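Local coordinates for protein CHAD domain (Ricinus communis, PDB 6QV5) that probably binds inorganic polyphosphate through an all-helical CHAD domain and also carries a zinc ion, at residues Q16-D21 with L34-E39; M60-R65 with G211-E216; L71-A76 with E216-L221. One frame throughout, in Å; residues are numbered along the deposited sequence.

Contact 1: residues Q16-D21 with L34-E39; sequences QALALD and LGNCLE
Gln16 and Asn36 bring their backbones to 6.7 Å, CA to CA, where the extended residues 16-21 run roughly antiparallel to helix 26-42. The central bond goes from a side chain to the main chain. Asn36 ND2 donates to Gln16 O over 2.8 Å. The N-H is fairly straight, at 159°, and the acceptor lies close to the plane of the Asn36 amide. The donor, however, stands above the carbonyl plane of Gln16, 40° out of it. Asn36 reaches the loop because its CG is anti to the backbone N, chi1 -172°. Its other amide atom, OD1, accepts a hydrogen bond from Arg66 on helix 54-73. Both ends of this buried amide are therefore held, and its rotation is fixed.

Leu18 lies alongside the same amide. Its CB is 4.0 Å from Asn36 ND2, and the two side chains run past each other, pointing opposite ways. Leu18 also rests on Ala32 and Ile33 of the same helix. On the flank nearer solvent, the side chain of Gln16 meets the carboxylate of Glu39. Their flat end groups are turned well away from parallel.

A water ties this flank together. It accepts from Gln16 N at 3.1 Å. It donates to Asn36 O at 2.7 Å and to Glu39 OE1 at 3.0 Å. The loop thus gains polar links from both its carbonyl and its N-H at Gln16, one direct and one through water. Leu34 and Leu38, on the helix, pack against helix 147-163. This is an extended N-terminal segment folded back along the first helix of the all-helical CHAD domain, pinned by an asparagine side chain and a bridging water.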
loop_
_atom_site.group_PDB
_atom_site.type_symbol
_atom_site.label_atom_id
_atom_site.label_comp_id
_atom_site.label_asym_id
_atom_site.label_seq_id
_atom_site.Cartn_x
_atom_site.Cartn_y
_atom_site.Cartn_z
ATOM N N GLN A 16 11.803 -7.891 4.645
ATOM C CA GLN A 16 12.496 -8.803 5.557
ATOM C C GLN A 16 11.747 -8.907 6.883
ATOM O O GLN A 16 11.263 -7.893 7.393
ATOM C CB GLN A 16 13.941 -8.336 5.793
ATOM C CG GLN A 16 14.988 -9.337 5.324
ATOM C CD GLN A 16 16.380 -8.920 5.727
ATOM O OE1 GLN A 16 17.086 -8.226 4.990
ATOM N NE2 GLN A 16 16.808 -9.338 6.910
ATOM N N ALA A 17 11.625 -10.140 7.419
ATOM C CA ALA A 17 10.942 -10.415 8.684
ATOM C C ALA A 17 11.692 -9.753 9.841
ATOM O O ALA A 17 12.856 -10.075 10.093
ATOM C CB ALA A 17 10.827 -11.917 8.907
ATOM N N LEU A 18 11.042 -8.775 10.490
ATOM C CA LEU A 18 11.627 -8.024 11.596
ATOM C C LEU A 18 11.202 -8.602 12.946
ATOM O O LEU A 18 10.059 -8.419 13.376
ATOM C CB LEU A 18 11.286 -6.524 11.476
ATOM C CG LEU A 18 12.066 -5.553 12.372
ATOM C CD1 LEU A 18 13.485 -5.332 11.860
ATOM C CD2 LEU A 18 11.358 -4.224 12.455
ATOM N N ALA A 19 12.127 -9.324 13.598
ATOM C CA ALA A 19 11.897 -9.945 14.899
ATOM C C ALA A 19 12.623 -9.164 16.000
ATOM O O ALA A 19 13.801 -9.411 16.281
ATOM C CB ALA A 19 12.335 -11.405 14.877
ATOM N N LEU A 20 11.917 -8.185 16.590
ATOM C CA LEU A 20 12.441 -7.339 17.662
ATOM C C LEU A 20 12.388 -8.077 18.994
ATOM O O LEU A 20 11.485 -8.893 19.209
ATOM C CB LEU A 20 11.631 -6.031 17.774
ATOM C CG LEU A 20 11.763 -5.005 16.646
ATOM C CD1 LEU A 20 10.575 -4.069 16.639
ATOM C CD2 LEU A 20 13.049 -4.197 16.772
ATOM N N ASP A 21 13.339 -7.771 19.897
ATOM C CA ASP A 21 13.389 -8.353 21.238
ATOM C C ASP A 21 12.248 -7.777 22.081
ATOM O O ASP A 21 11.821 -6.645 21.837
ATOM C CB ASP A 21 14.745 -8.065 21.910
ATOM C CG ASP A 21 15.929 -8.783 21.290
ATOM O OD1 ASP A 21 15.937 -10.036 21.297
ATOM O OD2 ASP A 21 16.860 -8.095 20.821
ATOM N N LEU A 34 12.072 1.622 10.348
ATOM C CA LEU A 34 12.301 2.507 9.202
ATOM C C LEU A 34 13.391 1.993 8.267
ATOM O O LEU A 34 13.274 2.163 7.054
ATOM C CB LEU A 34 12.587 3.952 9.639
ATOM C CG LEU A 34 11.411 4.764 10.197
ATOM C CD1 LEU A 34 11.882 6.110 10.665
ATOM C CD2 LEU A 34 10.311 4.968 9.152
ATOM N N GLY A 35 14.414 1.351 8.839
ATOM C CA GLY A 35 15.517 0.745 8.099
ATOM C C GLY A 35 15.049 -0.420 7.248
ATOM O O GLY A 35 15.537 -0.606 6.131
ATOM N N ASN A 36 14.076 -1.193 7.770
ATOM C CA ASN A 36 13.442 -2.327 7.095
ATOM C C ASN A 36 12.612 -1.814 5.908
ATOM O O ASN A 36 12.593 -2.452 4.854
ATOM C CB ASN A 36 12.552 -3.096 8.079
ATOM C CG ASN A 36 11.995 -4.387 7.538
ATOM O OD1 ASN A 36 10.975 -4.410 6.843
ATOM N ND2 ASN A 36 12.651 -5.492 7.855
ATOM N N CYS A 37 11.942 -0.653 6.088
ATOM C CA CYS A 37 11.127 0.007 5.070
ATOM C C CYS A 37 12.000 0.550 3.945
ATOM O O CYS A 37 11.681 0.332 2.777
ATOM C CB CYS A 37 10.264 1.104 5.686
ATOM S SG CYS A 37 8.892 0.493 6.695
ATOM N N LEU A 38 13.106 1.241 4.297
ATOM C CA LEU A 38 14.052 1.810 3.334
ATOM C C LEU A 38 14.769 0.727 2.532
ATOM O O LEU A 38 14.976 0.917 1.336
ATOM C CB LEU A 38 15.056 2.761 4.006
ATOM C CG LEU A 38 14.496 4.087 4.545
ATOM C CD1 LEU A 38 15.459 4.719 5.535
ATOM C CD2 LEU A 38 14.169 5.065 3.420
ATOM N N GLU A 39 15.099 -0.420 3.171
ATOM C CA GLU A 39 15.737 -1.573 2.518
ATOM C C GLU A 39 14.769 -2.192 1.495
ATOM O O GLU A 39 15.192 -2.536 0.392
ATOM C CB GLU A 39 16.183 -2.620 3.556
ATOM C CG GLU A 39 16.925 -3.817 2.972
ATOM C CD GLU A 39 17.062 -5.030 3.875
ATOM O OE1 GLU A 39 16.087 -5.371 4.584
ATOM O OE2 GLU A 39 18.146 -5.655 3.856
HETATM O O HOH W 1 13.117 -5.089 4.365
#

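Contact 2: residues M60-R65 with G211-E216; sequences MRVGVR and GRYALE
Beside Tyr213, which meets Val62 across the contact, Arg212 and Glu216 form a salt bridge one helical turn apart, with NH1 2.9 Å from OE2. The oxygen lies well out of the guanidinium plane, so the charges attract but no N-H points at it. Glu216 OE1 stands over one face of that guanidinium, offset toward its rim. The same oxygen lies at the edge of the Tyr213 ring, in its plane.

Between the helices the touch is light, a van der Waals one. Tyr213 spans the gap with its hydroxyl end. Its OH is 4.2 Å from Val62 CG1 and 4.3 Å from Arg65 CB. With chi1 -62°, CG of Tyr213 stands anti to its own carbonyl carbon, which carries the ring across to helix 54-73; it meets Val62 at a slant. Arg65 starts toward Tyr213, but its guanidinium turns off and lies against the guanidinium of Arg61, each NE over the other's face. With Lys209 near Arg65, this basic cluster is consistent with polyphosphate binding.

The contact joins helix 54-73 to helix 198-217 near the centre of the chain. Helices 82-108 and 26-42 pack on the former, and helix 224-260 on the latter.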
loop_
_atom_site.group_PDB
_atom_site.type_symbol
_atom_site.label_atom_id
_atom_site.label_comp_id
_atom_site.label_asym_id
_atom_site.label_seq_id
_atom_site.Cartn_x
_atom_site.Cartn_y
_atom_site.Cartn_z
ATOM N N MET A 60 8.272 -2.513 -4.480
ATOM C CA MET A 60 8.813 -1.172 -4.239
ATOM C C MET A 60 7.711 -0.203 -3.801
ATOM O O MET A 60 7.939 0.601 -2.896
ATOM C CB MET A 60 9.574 -0.633 -5.458
ATOM C CG MET A 60 10.575 0.440 -5.091
ATOM S SD MET A 60 11.407 1.192 -6.505
ATOM C CE MET A 60 12.597 2.161 -5.670
ATOM N N ARG A 61 6.519 -0.301 -4.426
ATOM C CA ARG A 61 5.344 0.514 -4.105
ATOM C C ARG A 61 4.860 0.221 -2.681
ATOM O O ARG A 61 4.554 1.158 -1.941
ATOM C CB ARG A 61 4.212 0.292 -5.140
ATOM C CG ARG A 61 2.934 1.116 -4.903
ATOM C CD ARG A 61 3.166 2.608 -5.079
ATOM N NE ARG A 61 2.076 3.410 -4.521
ATOM C CZ ARG A 61 2.142 4.066 -3.366
ATOM N NH1 ARG A 61 3.246 4.020 -2.629
ATOM N NH2 ARG A 61 1.107 4.777 -2.941
ATOM N N VAL A 62 4.823 -1.078 -2.300
ATOM C CA VAL A 62 4.429 -1.554 -0.966
ATOM C C VAL A 62 5.416 -1.012 0.084
ATOM O O VAL A 62 4.987 -0.558 1.146
ATOM C CB VAL A 62 4.248 -3.103 -0.923
ATOM C CG1 VAL A 62 4.225 -3.645 0.508
ATOM C CG2 VAL A 62 2.986 -3.524 -1.670
ATOM N N GLY A 63 6.707 -1.008 -0.264
ATOM C CA GLY A 63 7.784 -0.482 0.571
ATOM C C GLY A 63 7.607 0.987 0.901
ATOM O O GLY A 63 7.876 1.403 2.031
ATOM N N VAL A 64 7.144 1.781 -0.090
ATOM C CA VAL A 64 6.868 3.216 0.042
ATOM C C VAL A 64 5.654 3.411 0.966
ATOM O O VAL A 64 5.703 4.264 1.857
ATOM C CB VAL A 64 6.717 3.916 -1.342
ATOM C CG1 VAL A 64 6.211 5.353 -1.206
ATOM C CG2 VAL A 64 8.036 3.894 -2.110
ATOM N N ARG A 65 4.598 2.589 0.777
ATOM C CA ARG A 65 3.379 2.602 1.594
ATOM C C ARG A 65 3.681 2.242 3.049
ATOM O O ARG A 65 3.157 2.895 3.953
ATOM C CB ARG A 65 2.326 1.641 1.028
ATOM C CG ARG A 65 1.423 2.273 -0.009
ATOM C CD ARG A 65 0.130 1.496 -0.133
ATOM N NE ARG A 65 -0.506 1.709 -1.432
ATOM C CZ ARG A 65 -0.300 0.944 -2.500
ATOM N NH1 ARG A 65 0.521 -0.095 -2.433
ATOM N NH2 ARG A 65 -0.921 1.210 -3.642
ATOM N N GLY A 211 -3.084 -1.304 10.256
ATOM C CA GLY A 211 -3.096 -2.328 11.296
ATOM C C GLY A 211 -2.228 -3.526 10.970
ATOM O O GLY A 211 -1.589 -4.086 11.867
ATOM N N ARG A 212 -2.196 -3.924 9.679
ATOM C CA ARG A 212 -1.390 -5.039 9.178
ATOM C C ARG A 212 0.102 -4.689 9.244
ATOM O O ARG A 212 0.892 -5.508 9.713
ATOM C CB ARG A 212 -1.796 -5.408 7.738
ATOM C CG ARG A 212 -1.262 -6.759 7.268
ATOM C CD ARG A 212 -1.642 -7.074 5.833
ATOM N NE ARG A 212 -0.706 -6.487 4.871
ATOM C CZ ARG A 212 0.375 -7.100 4.397
ATOM N NH1 ARG A 212 0.680 -8.329 4.799
ATOM N NH2 ARG A 212 1.163 -6.489 3.524
ATOM N N TYR A 213 0.475 -3.470 8.791
ATOM C CA TYR A 213 1.860 -2.995 8.783
ATOM C C TYR A 213 2.437 -2.824 10.189
ATOM O O TYR A 213 3.535 -3.322 10.448
ATOM C CB TYR A 213 2.015 -1.701 7.954
ATOM C CG TYR A 213 1.677 -1.825 6.480
ATOM C CD1 TYR A 213 1.908 -3.011 5.786
ATOM C CD2 TYR A 213 1.207 -0.731 5.760
ATOM C CE1 TYR A 213 1.615 -3.123 4.427
ATOM C CE2 TYR A 213 0.925 -0.827 4.399
ATOM C CZ TYR A 213 1.132 -2.025 3.734
ATOM O OH TYR A 213 0.852 -2.122 2.393
ATOM N N ALA A 214 1.686 -2.160 11.099
ATOM C CA ALA A 214 2.090 -1.922 12.491
ATOM C C ALA A 214 2.340 -3.223 13.254
ATOM O O ALA A 214 3.293 -3.298 14.028
ATOM C CB ALA A 214 1.046 -1.086 13.210
ATOM N N LEU A 215 1.509 -4.251 13.010
ATOM C CA LEU A 215 1.653 -5.559 13.644
ATOM C C LEU A 215 2.854 -6.327 13.079
ATOM O O LEU A 215 3.450 -7.131 13.795
ATOM C CB LEU A 215 0.352 -6.365 13.519
ATOM C CG LEU A 215 0.094 -7.446 14.574
ATOM C CD1 LEU A 215 -0.006 -6.857 15.987
ATOM C CD2 LEU A 215 -1.173 -8.199 14.255
ATOM N N GLU A 216 3.221 -6.062 11.810
ATOM C CA GLU A 216 4.384 -6.669 11.157
ATOM C C GLU A 216 5.669 -6.001 11.653
ATOM O O GLU A 216 6.703 -6.666 11.741
ATOM C CB GLU A 216 4.281 -6.556 9.631
ATOM C CG GLU A 216 3.352 -7.574 8.990
ATOM C CD GLU A 216 3.090 -7.395 7.504
ATOM O OE1 GLU A 216 3.214 -6.255 6.997
ATOM O OE2 GLU A 216 2.745 -8.403 6.847
#

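Contact 3: residues L71-A76 with E216-L221; sequences LKLFDA and EFFHGL
Leu73 holds its CG between its backbone N and carbonyl carbon; chi1 53° places the branch point, and chi2 96° turns CD2 to Phe217 and CD1 to Phe218. Both phenylalanines set CG anti to their own carbonyl carbon, with chi1 -65° for Phe217, which directs their rings at the leucine. The methyls divide the work. Leu73 CD2 meets Phe217 CD2 at 4.2 Å. Leu73 CD1 meets Phe218 CE2 at 4.3 Å. In each case the methyl arrives at the edge of the ring, near its plane, and not over a face.

CD1 has a second role. It sits over the centre of the Phe74 ring, 3.7 Å above the plane, so one methyl touches the face of one ring and the edge of another, in directions roughly at right angles. Phe74 also meets Phe218, CZ 4.3 Å from CZ. The two rings meet there obliquely. The contact is apolar throughout and mostly buried.

Other helices close round the rings. Phe74 packs edge-to-face with Phe30 and lies nearly parallel to the ring of Phe174. Ile33 of helix 26-42 touches Phe74, Phe217 and Phe218.

Both segments lie where helices finish. Helix 54-73 ends at Leu73, and Phe74 begins the loop. Helix 198-217 ends at Phe217, and Phe218 is the first with non-helical backbone angles. Each helix therefore gives its last residue and the one that follows it. Together with helices 26-42 and 171-192, these two ends build an aromatic-rich cluster away from the middle of the molecule, about 15 Å from the chain's centre, part of the hydrophobic core of the helical bundle that makes up this CHAD domain.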
loop_
_atom_site.group_PDB
_atom_site.type_symbol
_atom_site.label_atom_id
_atom_site.label_comp_id
_atom_site.label_asym_id
_atom_site.label_seq_id
_atom_site.Cartn_x
_atom_site.Cartn_y
_atom_site.Cartn_z
ATOM N N LEU A 71 5.919 6.316 9.348
ATOM C CA LEU A 71 6.137 7.725 9.688
ATOM C C LEU A 71 4.888 8.343 10.328
ATOM O O LEU A 71 5.010 9.274 11.126
ATOM C CB LEU A 71 6.576 8.538 8.456
ATOM C CG LEU A 71 7.982 8.254 7.920
ATOM C CD1 LEU A 71 8.071 8.561 6.447
ATOM C CD2 LEU A 71 9.039 9.031 8.682
ATOM N N LYS A 72 3.695 7.807 9.994
ATOM C CA LYS A 72 2.410 8.258 10.526
ATOM C C LYS A 72 2.246 7.862 11.996
ATOM O O LYS A 72 1.764 8.674 12.788
ATOM C CB LYS A 72 1.248 7.722 9.675
ATOM C CG LYS A 72 -0.026 8.560 9.782
ATOM C CD LYS A 72 -1.037 8.245 8.674
ATOM C CE LYS A 72 -0.806 9.015 7.388
ATOM N NZ LYS A 72 -1.114 10.464 7.532
ATOM N N LEU A 73 2.647 6.626 12.363
ATOM C CA LEU A 73 2.560 6.155 13.748
ATOM C C LEU A 73 3.652 6.771 14.633
ATOM O O LEU A 73 3.404 7.023 15.813
ATOM C CB LEU A 73 2.514 4.613 13.866
ATOM C CG LEU A 73 3.603 3.791 13.172
ATOM C CD1 LEU A 73 4.719 3.426 14.140
ATOM C CD2 LEU A 73 3.022 2.522 12.587
ATOM N N PHE A 74 4.842 7.037 14.055
ATOM C CA PHE A 74 5.978 7.652 14.750
ATOM C C PHE A 74 5.920 9.193 14.731
ATOM O O PHE A 74 6.821 9.826 15.277
ATOM C CB PHE A 74 7.319 7.176 14.145
ATOM C CG PHE A 74 7.788 5.781 14.494
ATOM C CD1 PHE A 74 7.990 5.407 15.818
ATOM C CD2 PHE A 74 8.126 4.874 13.497
ATOM C CE1 PHE A 74 8.450 4.127 16.137
ATOM C CE2 PHE A 74 8.583 3.594 13.817
ATOM C CZ PHE A 74 8.739 3.228 15.135
ATOM N N ASP A 75 4.877 9.791 14.108
ATOM C CA ASP A 75 4.692 11.244 13.958
ATOM C C ASP A 75 4.700 12.034 15.275
ATOM O O ASP A 75 5.235 13.145 15.304
ATOM C CB ASP A 75 3.416 11.556 13.153
ATOM C CG ASP A 75 3.284 13.006 12.724
ATOM O OD1 ASP A 75 4.012 13.419 11.794
ATOM O OD2 ASP A 75 2.451 13.725 13.315
ATOM N N ALA A 76 4.113 11.473 16.351
ATOM C CA ALA A 76 4.053 12.122 17.664
ATOM C C ALA A 76 5.418 12.186 18.356
ATOM O O ALA A 76 5.778 13.238 18.891
ATOM C CB ALA A 76 3.038 11.421 18.554
ATOM N N GLU A 216 3.221 -6.062 11.810
ATOM C CA GLU A 216 4.384 -6.669 11.157
ATOM C C GLU A 216 5.669 -6.001 11.653
ATOM O O GLU A 216 6.703 -6.666 11.741
ATOM C CB GLU A 216 4.281 -6.556 9.631
ATOM C CG GLU A 216 3.352 -7.574 8.990
ATOM C CD GLU A 216 3.090 -7.395 7.504
ATOM O OE1 GLU A 216 3.214 -6.255 6.997
ATOM O OE2 GLU A 216 2.745 -8.403 6.847
ATOM N N PHE A 217 5.599 -4.686 11.975
ATOM C CA PHE A 217 6.721 -3.895 12.492
ATOM C C PHE A 217 7.103 -4.348 13.900
ATOM O O PHE A 217 8.286 -4.553 14.173
ATOM C CB PHE A 217 6.390 -2.387 12.497
ATOM C CG PHE A 217 6.167 -1.715 11.160
ATOM C CD1 PHE A 217 6.896 -2.097 10.038
ATOM C CD2 PHE A 217 5.284 -0.650 11.040
ATOM C CE1 PHE A 217 6.704 -1.460 8.810
ATOM C CE2 PHE A 217 5.091 -0.015 9.810
ATOM C CZ PHE A 217 5.804 -0.423 8.704
ATOM N N PHE A 218 6.100 -4.505 14.785
ATOM C CA PHE A 218 6.273 -4.937 16.174
ATOM C C PHE A 218 5.899 -6.426 16.318
ATOM O O PHE A 218 5.226 -6.810 17.276
ATOM C CB PHE A 218 5.433 -4.048 17.117
ATOM C CG PHE A 218 5.731 -2.565 17.060
ATOM C CD1 PHE A 218 6.778 -2.021 17.795
ATOM C CD2 PHE A 218 4.941 -1.709 16.302
ATOM C CE1 PHE A 218 7.038 -0.647 17.761
ATOM C CE2 PHE A 218 5.206 -0.338 16.260
ATOM C CZ PHE A 218 6.253 0.185 16.991
ATOM N N HIS A 219 6.363 -7.260 15.364
ATOM C CA HIS A 219 6.098 -8.701 15.269
ATOM C C HIS A 219 6.557 -9.520 16.493
ATOM O O HIS A 219 5.760 -10.290 17.034
ATOM C CB HIS A 219 6.693 -9.269 13.963
ATOM C CG HIS A 219 6.615 -10.760 13.845
ATOM N ND1 HIS A 219 7.751 -11.546 13.905
ATOM C CD2 HIS A 219 5.535 -11.563 13.694
ATOM C CE1 HIS A 219 7.331 -12.795 13.780
ATOM N NE2 HIS A 219 6.005 -12.854 13.652
ATOM N N GLY A 220 7.812 -9.347 16.909
ATOM C CA GLY A 220 8.396 -10.071 18.038
ATOM C C GLY A 220 7.968 -9.623 19.426
ATOM O O GLY A 220 8.472 -10.149 20.422
ATOM N N LEU A 221 7.031 -8.662 19.503
ATOM C CA LEU A 221 6.510 -8.086 20.746
ATOM C C LEU A 221 5.164 -8.686 21.177
ATOM O O LEU A 221 4.799 -8.583 22.350
ATOM C CB LEU A 221 6.360 -6.563 20.568
ATOM C CG LEU A 221 7.499 -5.667 21.067
ATOM C CD1 LEU A 221 8.750 -5.807 20.210
ATOM C CD2 LEU A 221 7.076 -4.222 21.048
#

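In the fold
Contacts 2 and 3 join the same two helices, 54-73 and 198-217, with centres 10 Å apart, and share Glu216. Between them Ala214 CB lies 4.2 Å from Leu73 CD2, so the packing continues along the helix pair. Contact 1 adds the N-terminal segment and helix 26-42. Its centre is 10 Å from that of contact 3, where Leu20 CD1 packs 3.4 Å from Phe217 O. Contacts 1 and 2 do not touch, their nearest atoms being about 4 Å apart. Arg66 bridges the groups: it bonds Asn36 and touches Tyr213 and Phe217. All three lie away from the zinc site of His52 and His138.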